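Local coordinates for protein hydroxylase (Rhodococcus sp., PDB 2OR0) that probably acts as a flavin-dependent hydroxylase of the acyl-CoA dehydrogenase superfamily, using reduced flavin and molecular oxygen to place one oxygen atom on its substrate, at residues Ala164-Met169 against Lys210-Asp215; Ser95-Gly100 against Arg205-Lys210; Asp27-Val32 against Met86-Leu91. All blocks are in the same frame, centred on the assembly; numbering follows the deposited sequence.

Contact 1: Ala164-Met169 against Lys210-Asp215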
loop_
_atom_site.group_PDB
_atom_site.type_symbol
_atom_site.label_atom_id
_atom_site.label_comp_id
_atom_site.label_asym_id
_atom_site.label_seq_id
_atom_site.Cartn_x
_atom_site.Cartn_y
_atom_site.Cartn_z
ATOM N N ALA A 164 11.987 -2.304 -10.585
ATOM C CA ALA A 164 11.852 -2.219 -9.134
ATOM C C ALA A 164 12.313 -0.874 -8.674
ATOM O O ALA A 164 13.266 -0.332 -9.223
ATOM C CB ALA A 164 12.669 -3.293 -8.449
ATOM N N PHE A 165 11.624 -0.361 -7.659
ATOM C CA PHE A 165 11.948 0.868 -6.976
ATOM C C PHE A 165 12.468 0.465 -5.596
ATOM O O PHE A 165 11.688 -0.004 -4.775
ATOM C CB PHE A 165 10.645 1.642 -6.790
ATOM C CG PHE A 165 10.752 3.120 -7.030
ATOM C CD1 PHE A 165 9.653 3.832 -7.551
ATOM C CD2 PHE A 165 11.921 3.817 -6.746
ATOM C CE1 PHE A 165 9.734 5.209 -7.790
ATOM C CE2 PHE A 165 11.995 5.211 -6.992
ATOM C CZ PHE A 165 10.903 5.885 -7.514
ATOM N N LEU A 166 13.754 0.627 -5.308
ATOM C CA LEU A 166 14.302 0.064 -4.066
ATOM C C LEU A 166 15.004 1.100 -3.234
ATOM O O LEU A 166 15.545 2.057 -3.785
ATOM C CB LEU A 166 15.296 -1.062 -4.383
ATOM C CG LEU A 166 14.805 -2.182 -5.295
ATOM C CD1 LEU A 166 16.005 -3.005 -5.858
ATOM C CD2 LEU A 166 13.764 -3.070 -4.543
ATOM N N GLY A 167 15.031 0.905 -1.917
ATOM C CA GLY A 167 15.819 1.783 -1.047
ATOM C C GLY A 167 17.248 1.277 -0.912
ATOM O O GLY A 167 17.503 0.072 -0.969
ATOM N N ALA A 168 18.189 2.191 -0.732
ATOM C CA ALA A 168 19.570 1.810 -0.504
ATOM C C ALA A 168 20.273 2.871 0.309
ATOM O O ALA A 168 19.957 4.063 0.203
ATOM C CB ALA A 168 20.281 1.595 -1.826
HETATM N N MSE A 169 21.216 2.441 1.131
HETATM C CA MSE A 169 22.143 3.365 1.780
HETATM C C MSE A 169 23.339 3.592 0.857
HETATM O O MSE A 169 23.698 2.718 0.082
HETATM C CB MSE A 169 22.627 2.826 3.121
HETATM C CG MSE A 169 21.523 2.400 4.083
HETATM SE SE MSE A 169 20.278 3.855 4.543
HETATM C CE MSE A 169 21.463 5.041 5.547
ATOM N N LYS A 210 7.886 -11.761 -2.715
ATOM C CA LYS A 210 9.179 -12.466 -2.645
ATOM C C LYS A 210 10.368 -11.541 -2.385
ATOM O O LYS A 210 10.247 -10.315 -2.511
ATOM C CB LYS A 210 9.385 -13.273 -3.937
ATOM C CG LYS A 210 8.433 -14.474 -4.067
ATOM C CD LYS A 210 8.387 -14.959 -5.512
ATOM C CE LYS A 210 7.262 -15.932 -5.769
ATOM N NZ LYS A 210 7.223 -16.239 -7.232
ATOM N N ASP A 211 11.487 -12.138 -1.957
ATOM C CA ASP A 211 12.761 -11.448 -1.840
ATOM C C ASP A 211 13.341 -11.151 -3.225
ATOM O O ASP A 211 13.133 -11.915 -4.179
ATOM C CB ASP A 211 13.782 -12.317 -1.080
ATOM C CG ASP A 211 13.494 -12.414 0.432
ATOM O OD1 ASP A 211 12.375 -12.048 0.915
ATOM O OD2 ASP A 211 14.405 -12.880 1.147
ATOM N N LEU A 212 14.090 -10.060 -3.312
ATOM C CA LEU A 212 14.888 -9.729 -4.490
ATOM C C LEU A 212 16.355 -9.629 -4.079
ATOM O O LEU A 212 16.663 -9.090 -3.021
ATOM C CB LEU A 212 14.473 -8.359 -5.063
ATOM C CG LEU A 212 13.048 -8.011 -5.524
ATOM C CD1 LEU A 212 13.045 -6.682 -6.273
ATOM C CD2 LEU A 212 12.400 -9.095 -6.379
ATOM N N ILE A 213 17.249 -10.109 -4.946
ATOM C CA ILE A 213 18.702 -9.998 -4.738
ATOM C C ILE A 213 19.371 -9.246 -5.894
ATOM O O ILE A 213 19.069 -9.500 -7.062
ATOM C CB ILE A 213 19.384 -11.392 -4.597
ATOM C CG1 ILE A 213 19.113 -11.968 -3.208
ATOM C CG2 ILE A 213 20.930 -11.270 -4.723
ATOM C CD1 ILE A 213 19.681 -13.388 -3.016
ATOM N N VAL A 214 20.280 -8.343 -5.550
ATOM C CA VAL A 214 21.156 -7.685 -6.524
ATOM C C VAL A 214 22.619 -7.966 -6.135
ATOM O O VAL A 214 23.017 -7.714 -4.988
ATOM C CB VAL A 214 20.853 -6.144 -6.610
ATOM C CG1 VAL A 214 21.742 -5.460 -7.655
ATOM C CG2 VAL A 214 19.379 -5.892 -6.974
ATOM N N ASP A 215 23.405 -8.494 -7.083
ATOM C CA ASP A 215 24.825 -8.830 -6.838
ATOM C C ASP A 215 25.795 -7.668 -7.097
ATOM O O ASP A 215 26.839 -7.562 -6.429
ATOM C CB ASP A 215 25.264 -10.059 -7.662
ATOM C CG ASP A 215 24.828 -11.375 -7.035
ATOM O OD1 ASP A 215 24.450 -11.367 -5.847
ATOM O OD2 ASP A 215 24.841 -12.422 -7.737
#

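Contact 2: Ser95-Gly100 against Arg205-Lys210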
loop_
_atom_site.group_PDB
_atom_site.type_symbol
_atom_site.label_atom_id
_atom_site.label_comp_id
_atom_site.label_asym_id
_atom_site.label_seq_id
_atom_site.Cartn_x
_atom_site.Cartn_y
_atom_site.Cartn_z
ATOM N N SER A 95 -5.100 -8.723 -4.329
ATOM C CA SER A 95 -5.235 -7.744 -5.397
ATOM C C SER A 95 -5.295 -6.338 -4.827
ATOM O O SER A 95 -4.734 -5.417 -5.407
ATOM C CB SER A 95 -6.508 -8.007 -6.207
ATOM O OG SER A 95 -6.466 -9.311 -6.752
ATOM N N GLY A 96 -6.014 -6.176 -3.707
ATOM C CA GLY A 96 -6.168 -4.874 -3.088
ATOM C C GLY A 96 -4.834 -4.347 -2.613
ATOM O O GLY A 96 -4.519 -3.167 -2.785
ATOM N N TRP A 97 -4.064 -5.234 -1.980
ATOM C CA TRP A 97 -2.748 -4.903 -1.456
ATOM C C TRP A 97 -1.794 -4.513 -2.587
ATOM O O TRP A 97 -1.040 -3.529 -2.470
ATOM C CB TRP A 97 -2.182 -6.093 -0.677
ATOM C CG TRP A 97 -0.822 -5.819 -0.081
ATOM C CD1 TRP A 97 0.390 -6.090 -0.657
ATOM C CD2 TRP A 97 -0.536 -5.198 1.186
ATOM N NE1 TRP A 97 1.413 -5.700 0.189
ATOM C CE2 TRP A 97 0.877 -5.145 1.318
ATOM C CE3 TRP A 97 -1.330 -4.704 2.231
ATOM C CZ2 TRP A 97 1.515 -4.599 2.450
ATOM C CZ3 TRP A 97 -0.693 -4.164 3.366
ATOM C CH2 TRP A 97 0.710 -4.121 3.463
ATOM N N VAL A 98 -1.824 -5.277 -3.674
ATOM C CA VAL A 98 -0.905 -5.024 -4.796
ATOM C C VAL A 98 -1.235 -3.659 -5.460
ATOM O O VAL A 98 -0.335 -2.863 -5.785
ATOM C CB VAL A 98 -0.911 -6.200 -5.802
ATOM C CG1 VAL A 98 -0.322 -5.775 -7.146
ATOM C CG2 VAL A 98 -0.149 -7.407 -5.222
ATOM N N THR A 99 -2.526 -3.367 -5.566
ATOM C CA THR A 99 -3.007 -2.062 -6.086
ATOM C C THR A 99 -2.531 -0.885 -5.256
ATOM O O THR A 99 -2.055 0.110 -5.803
ATOM C CB THR A 99 -4.529 -2.025 -6.189
ATOM O OG1 THR A 99 -4.974 -3.139 -6.957
ATOM C CG2 THR A 99 -4.983 -0.746 -6.872
ATOM N N GLY A 100 -2.644 -1.001 -3.936
ATOM C CA GLY A 100 -2.137 0.015 -3.034
ATOM C C GLY A 100 -0.636 0.219 -2.935
ATOM O O GLY A 100 -0.204 1.270 -2.475
ATOM N N ARG A 205 -0.894 -14.115 0.995
ATOM C CA ARG A 205 -0.069 -15.140 0.358
ATOM C C ARG A 205 -0.041 -14.828 -1.116
ATOM O O ARG A 205 1.018 -14.847 -1.734
ATOM C CB ARG A 205 -0.605 -16.560 0.635
ATOM C CG ARG A 205 -0.362 -17.007 2.089
ATOM C CD ARG A 205 -0.992 -18.359 2.426
ATOM N NE ARG A 205 -0.442 -19.465 1.640
ATOM C CZ ARG A 205 0.751 -20.034 1.845
ATOM N NH1 ARG A 205 1.131 -21.048 1.070
ATOM N NH2 ARG A 205 1.563 -19.617 2.818
ATOM N N GLY A 206 -1.208 -14.450 -1.635
ATOM C CA GLY A 206 -1.416 -14.185 -3.047
ATOM C C GLY A 206 -0.727 -12.963 -3.595
ATOM O O GLY A 206 -0.745 -12.766 -4.800
ATOM N N THR A 207 -0.124 -12.139 -2.735
ATOM C CA THR A 207 0.637 -10.971 -3.186
ATOM C C THR A 207 1.985 -11.359 -3.830
ATOM O O THR A 207 2.558 -10.594 -4.628
ATOM C CB THR A 207 0.870 -9.941 -2.048
ATOM O OG1 THR A 207 1.696 -10.499 -1.013
ATOM C CG2 THR A 207 -0.478 -9.466 -1.438
ATOM N N GLY A 208 2.472 -12.549 -3.480
ATOM C CA GLY A 208 3.745 -13.052 -3.950
ATOM C C GLY A 208 4.839 -12.068 -3.656
ATOM O O GLY A 208 5.595 -11.727 -4.556
ATOM N N SER A 209 4.937 -11.631 -2.394
ATOM C CA SER A 209 5.888 -10.619 -1.981
ATOM C C SER A 209 7.278 -11.210 -1.676
ATOM O O SER A 209 7.792 -11.123 -0.553
ATOM C CB SER A 209 5.340 -9.818 -0.803
ATOM O OG SER A 209 4.070 -9.256 -1.110
ATOM N N LYS A 210 7.886 -11.761 -2.715
ATOM C CA LYS A 210 9.179 -12.466 -2.645
ATOM C C LYS A 210 10.368 -11.541 -2.385
ATOM O O LYS A 210 10.247 -10.315 -2.511
ATOM C CB LYS A 210 9.385 -13.273 -3.937
ATOM C CG LYS A 210 8.433 -14.474 -4.067
ATOM C CD LYS A 210 8.387 -14.959 -5.512
ATOM C CE LYS A 210 7.262 -15.932 -5.769
ATOM N NZ LYS A 210 7.223 -16.239 -7.232
#

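Contact 3: Asp27-Val32 against Met86-Leu91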
loop_
_atom_site.group_PDB
_atom_site.type_symbol
_atom_site.label_atom_id
_atom_site.label_comp_id
_atom_site.label_asym_id
_atom_site.label_seq_id
_atom_site.Cartn_x
_atom_site.Cartn_y
_atom_site.Cartn_z
ATOM N N ASP A 27 -15.756 1.615 -11.198
ATOM C CA ASP A 27 -16.876 1.051 -11.975
ATOM C C ASP A 27 -16.411 -0.136 -12.802
ATOM O O ASP A 27 -17.139 -1.122 -12.924
ATOM C CB ASP A 27 -17.494 2.086 -12.930
ATOM C CG ASP A 27 -18.117 3.263 -12.210
ATOM O OD1 ASP A 27 -18.789 3.057 -11.165
ATOM O OD2 ASP A 27 -17.942 4.396 -12.713
ATOM N N ARG A 28 -15.216 -0.032 -13.386
ATOM C CA ARG A 28 -14.630 -1.153 -14.146
ATOM C C ARG A 28 -14.317 -2.378 -13.266
ATOM O O ARG A 28 -14.505 -3.518 -13.680
ATOM C CB ARG A 28 -13.364 -0.718 -14.878
ATOM C CG ARG A 28 -13.561 0.386 -15.881
ATOM C CD ARG A 28 -12.347 0.495 -16.749
ATOM N NE ARG A 28 -11.775 1.828 -16.678
ATOM C CZ ARG A 28 -10.558 2.142 -17.117
ATOM N NH1 ARG A 28 -9.767 1.211 -17.656
ATOM N NH2 ARG A 28 -10.125 3.390 -17.002
ATOM N N ILE A 29 -13.838 -2.119 -12.057
ATOM C CA ILE A 29 -13.618 -3.150 -11.039
ATOM C C ILE A 29 -14.940 -3.838 -10.659
ATOM O O ILE A 29 -14.999 -5.068 -10.536
ATOM C CB ILE A 29 -12.920 -2.531 -9.792
ATOM C CG1 ILE A 29 -11.473 -2.122 -10.128
ATOM C CG2 ILE A 29 -12.981 -3.473 -8.568
ATOM C CD1 ILE A 29 -10.532 -3.305 -10.460
ATOM N N GLU A 30 -16.000 -3.039 -10.512
ATOM C CA GLU A 30 -17.304 -3.551 -10.083
ATOM C C GLU A 30 -17.820 -4.519 -11.133
ATOM O O GLU A 30 -18.386 -5.556 -10.799
ATOM C CB GLU A 30 -18.303 -2.407 -9.840
ATOM C CG GLU A 30 -18.119 -1.636 -8.493
ATOM C CD GLU A 30 -18.897 -0.283 -8.421
ATOM O OE1 GLU A 30 -19.971 -0.136 -9.084
ATOM O OE2 GLU A 30 -18.432 0.639 -7.692
ATOM N N VAL A 31 -17.581 -4.181 -12.406
ATOM C CA VAL A 31 -17.978 -5.012 -13.536
ATOM C C VAL A 31 -17.294 -6.382 -13.509
ATOM O O VAL A 31 -17.934 -7.396 -13.782
ATOM C CB VAL A 31 -17.763 -4.281 -14.895
ATOM C CG1 VAL A 31 -17.854 -5.249 -16.077
ATOM C CG2 VAL A 31 -18.791 -3.137 -15.077
ATOM N N VAL A 32 -16.006 -6.422 -13.165
ATOM C CA VAL A 32 -15.290 -7.702 -13.102
ATOM C C VAL A 32 -15.167 -8.283 -11.699
ATOM O O VAL A 32 -14.329 -9.150 -11.472
ATOM C CB VAL A 32 -13.904 -7.633 -13.781
ATOM C CG1 VAL A 32 -14.079 -7.433 -15.284
ATOM C CG2 VAL A 32 -13.031 -6.519 -13.169
HETATM N N MSE A 86 -9.539 0.328 -1.435
HETATM C CA MSE A 86 -10.464 -0.291 -0.500
HETATM C C MSE A 86 -11.470 -1.150 -1.226
HETATM O O MSE A 86 -11.806 -2.212 -0.757
HETATM C CB MSE A 86 -11.185 0.751 0.342
HETATM C CG MSE A 86 -10.326 1.455 1.318
HETATM SE SE MSE A 86 -11.347 2.868 2.236
HETATM C CE MSE A 86 -9.944 3.824 3.137
ATOM N N GLY A 87 -11.949 -0.694 -2.383
ATOM C CA GLY A 87 -12.914 -1.462 -3.147
ATOM C C GLY A 87 -12.334 -2.750 -3.698
ATOM O O GLY A 87 -12.971 -3.793 -3.647
ATOM N N VAL A 88 -11.115 -2.681 -4.233
ATOM C CA VAL A 88 -10.422 -3.887 -4.752
ATOM C C VAL A 88 -10.118 -4.846 -3.588
ATOM O O VAL A 88 -10.370 -6.067 -3.691
ATOM C CB VAL A 88 -9.091 -3.541 -5.478
ATOM C CG1 VAL A 88 -8.435 -4.803 -5.976
ATOM C CG2 VAL A 88 -9.320 -2.624 -6.659
ATOM N N ALA A 89 -9.584 -4.278 -2.496
ATOM C CA ALA A 89 -9.206 -5.035 -1.281
ATOM C C ALA A 89 -10.366 -5.819 -0.682
ATOM O O ALA A 89 -10.160 -6.946 -0.194
ATOM C CB ALA A 89 -8.575 -4.131 -0.241
ATOM N N ALA A 90 -11.583 -5.257 -0.746
ATOM C CA ALA A 90 -12.777 -5.971 -0.254
ATOM C C ALA A 90 -13.162 -7.167 -1.129
ATOM O O ALA A 90 -13.837 -8.090 -0.665
ATOM C CB ALA A 90 -13.983 -5.002 -0.060
ATOM N N LEU A 91 -12.728 -7.175 -2.380
ATOM C CA LEU A 91 -12.987 -8.308 -3.271
ATOM C C LEU A 91 -11.958 -9.434 -3.136
ATOM O O LEU A 91 -12.315 -10.601 -3.174
ATOM C CB LEU A 91 -13.045 -7.855 -4.750
ATOM C CG LEU A 91 -14.109 -6.852 -5.202
ATOM C CD1 LEU A 91 -13.925 -6.484 -6.673
ATOM C CD2 LEU A 91 -15.488 -7.432 -4.960
#

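Contact 1: Ala164-Met169 against Lys210-Asp215
Ala-164 and Leu-166 both meet one methyl group, CD1 of Leu-212, and the contact is entirely apolar. Ala-164 CB lies 4.0 Å from Leu-212 CD1, and Leu-166 CD2 lies 4.1 Å from that same Leu-212 CD1. Ala-164 CB and Leu-166 CD2 are themselves 4.1 Å apart, so the three methyl carbons form a nearly equilateral triangle, with an angle of about 60° at Leu-212 CD1. The two leucine side chains meet at a slant, so that one methyl of each makes the contact. In Leu-212, CG stands beside the backbone N (chi1 -58°) and chi2 is extended at -169°, which carries CD1 forward to the opposing strand. Leu-166 has a similar conformation but presents CD2 to that methyl, while its CD1 is turned toward Val-214, at a looser 4.6 Å from Val-214 CG2.

Backbone evidence shows that the strands are not partners. The closest alpha carbons, those of Ala-164 and Leu-212, are 9.3 Å apart, too far for a main-chain ladder. Ala-164 and Leu-166 instead bond through their backbones to Leu-187 and Val-185 of strand 182-188. Strand 210-214 is paired with strands 145-155 and 193-195.

Salt bridges form away from the contact: Lys-210 NZ with Asp-159 and Glu-196, and Asp-211 with Arg-151. All three touching residues are buried; Tyr-192 also touches Ala-164, and Ile-194 and Thr-158 touch Leu-212.

The two strands thus belong to the same mixed sheet, pair with different neighbours and meet each other only through side chains, an arrangement consistent with the middle beta domain of the acyl-CoA dehydrogenase fold.

Contact 2: Ser95-Gly100 against Arg205-Lys210
This is a van der Waals contact between domains, in which Trp-97 and Val-98 of helix 93-102 pack on Thr-207. In the acyl-CoA dehydrogenase fold the helix belongs to the N-terminal helical part, and the 205-210 segment belongs to the loop that enters strand 210-214 of the beta domain. The evidence is a backbone approach of 6.4 Å between the alpha carbons of Val-98 and Thr-207, and full burial of all three touching residues.

Thr-207 carries the contact. Its CG2 reaches Trp-97 CD1 at 3.6 Å, arriving at an oblique slant on the pyrrole end of the indole, and lies 3.9 Å from Trp-97 CB. Trp-97 can receive it because CG is anti to the backbone N (chi1 -179°), which swings the indole off the helix toward the loop. On the neighbouring helical position, Val-98 CG2 rests against the start of the same side chain, 4.2 Å from Thr-207 CB, and the two side chains run alongside each other, pointing opposite ways. Ile-258, Ala-261 and Val-262 of helix 250-277 also touch Trp-97.

Polar ends are satisfied beside this patch. Trp-97 NE1 bonds to Ser-156 OG, and Thr-207 OG1 bonds to Leu-204 O. Ser-209 OG lies 2.7 Å from Thr-207 OG1, but Ser-156 OG is within its reach as well. With Thr-207 OG1 between its own backbone N and carbonyl carbon (chi1 65°), CG2 is directed at the tryptophan.

Within the helix, Ser-95 O is gripped twice from opposite faces of its plane: by Thr-99 N, and by Thr-99 OG1 at 2.8 Å, the latter tilted 31° from the carbonyl plane.

Contact 3: Asp27-Val32 against Met86-Leu91
Ile-29 is met by both Val-88 and Leu-91, residues three positions apart on helix 78-91 and thus about one turn from each other. Within the second segment, Met-86 comes first and takes no part in the contact; its selenomethionine side chain packs on Arg-309, Leu-312 and Ile-313 of the long helix 292-324. Its carbonyl oxygen receives the N-H of Ala-90.

Gly-87 then faces Ile-29 without touching it, having no side chain of its own. At Val-88 the helices come nearest, its alpha carbon standing 7.1 Å from that of Ile-29. Val-88 CG2 touches Ile-29 CD1 at 4.0 Å and Ile-29 CG1 at 4.1 Å, and the isoleucine and valine side chains lie nearly perpendicular, so one methyl of the valine lies against the longer branch of the isoleucine. The torsions put these branches there: Ile-29 CG1 stands beside its backbone N (chi1 -69°), and Val-88, with CG1 anti to N, sends CG2 to the contact and leaves CG1 for helix 93-102.

Such helix-on-helix packing builds the N-terminal helical domain of acyl-CoA dehydrogenase-like proteins, and Ile-29 and Val-88 are also covered by Ser-60 and Leu-57, respectively, of helix 51-60.

One turn on, Leu-91 N bonds to Val-88 O at 2.9 Å. The leucine CD1 meets the other branch of the isoleucine, CG2 of Ile-29, at 3.7 Å, the shorter of the two cross-segment approaches. With CG beside the backbone N and chi2 extended at 176°, the leucine reaches past the end of helix 24-31, where Ala-33, Ile-36 and Arg-37 of helix 33-46 also touch its side chain.

How the contacts relate
Contacts 2 and 3 adjoin one another, their centres 15 Å apart: Val-88 CG1 packs 3.6 Å from Gly-96 N, and Ala-89 CB lies 3.8 Å from Gly-96 CA, where helices 78-91 and 93-102 follow each other in the chain. Segments 205-210 of contact 2 and 210-215 of contact 1 overlap at Lys-210, which touches nothing across either contact. The centres of contacts 1 and 2 are 17 Å apart and those of contacts 1 and 3 are 30 Å apart, on opposite sides of the chain's centre, which places contact 2 between the other two. Together they sample the helical part, the beta part and the join between them.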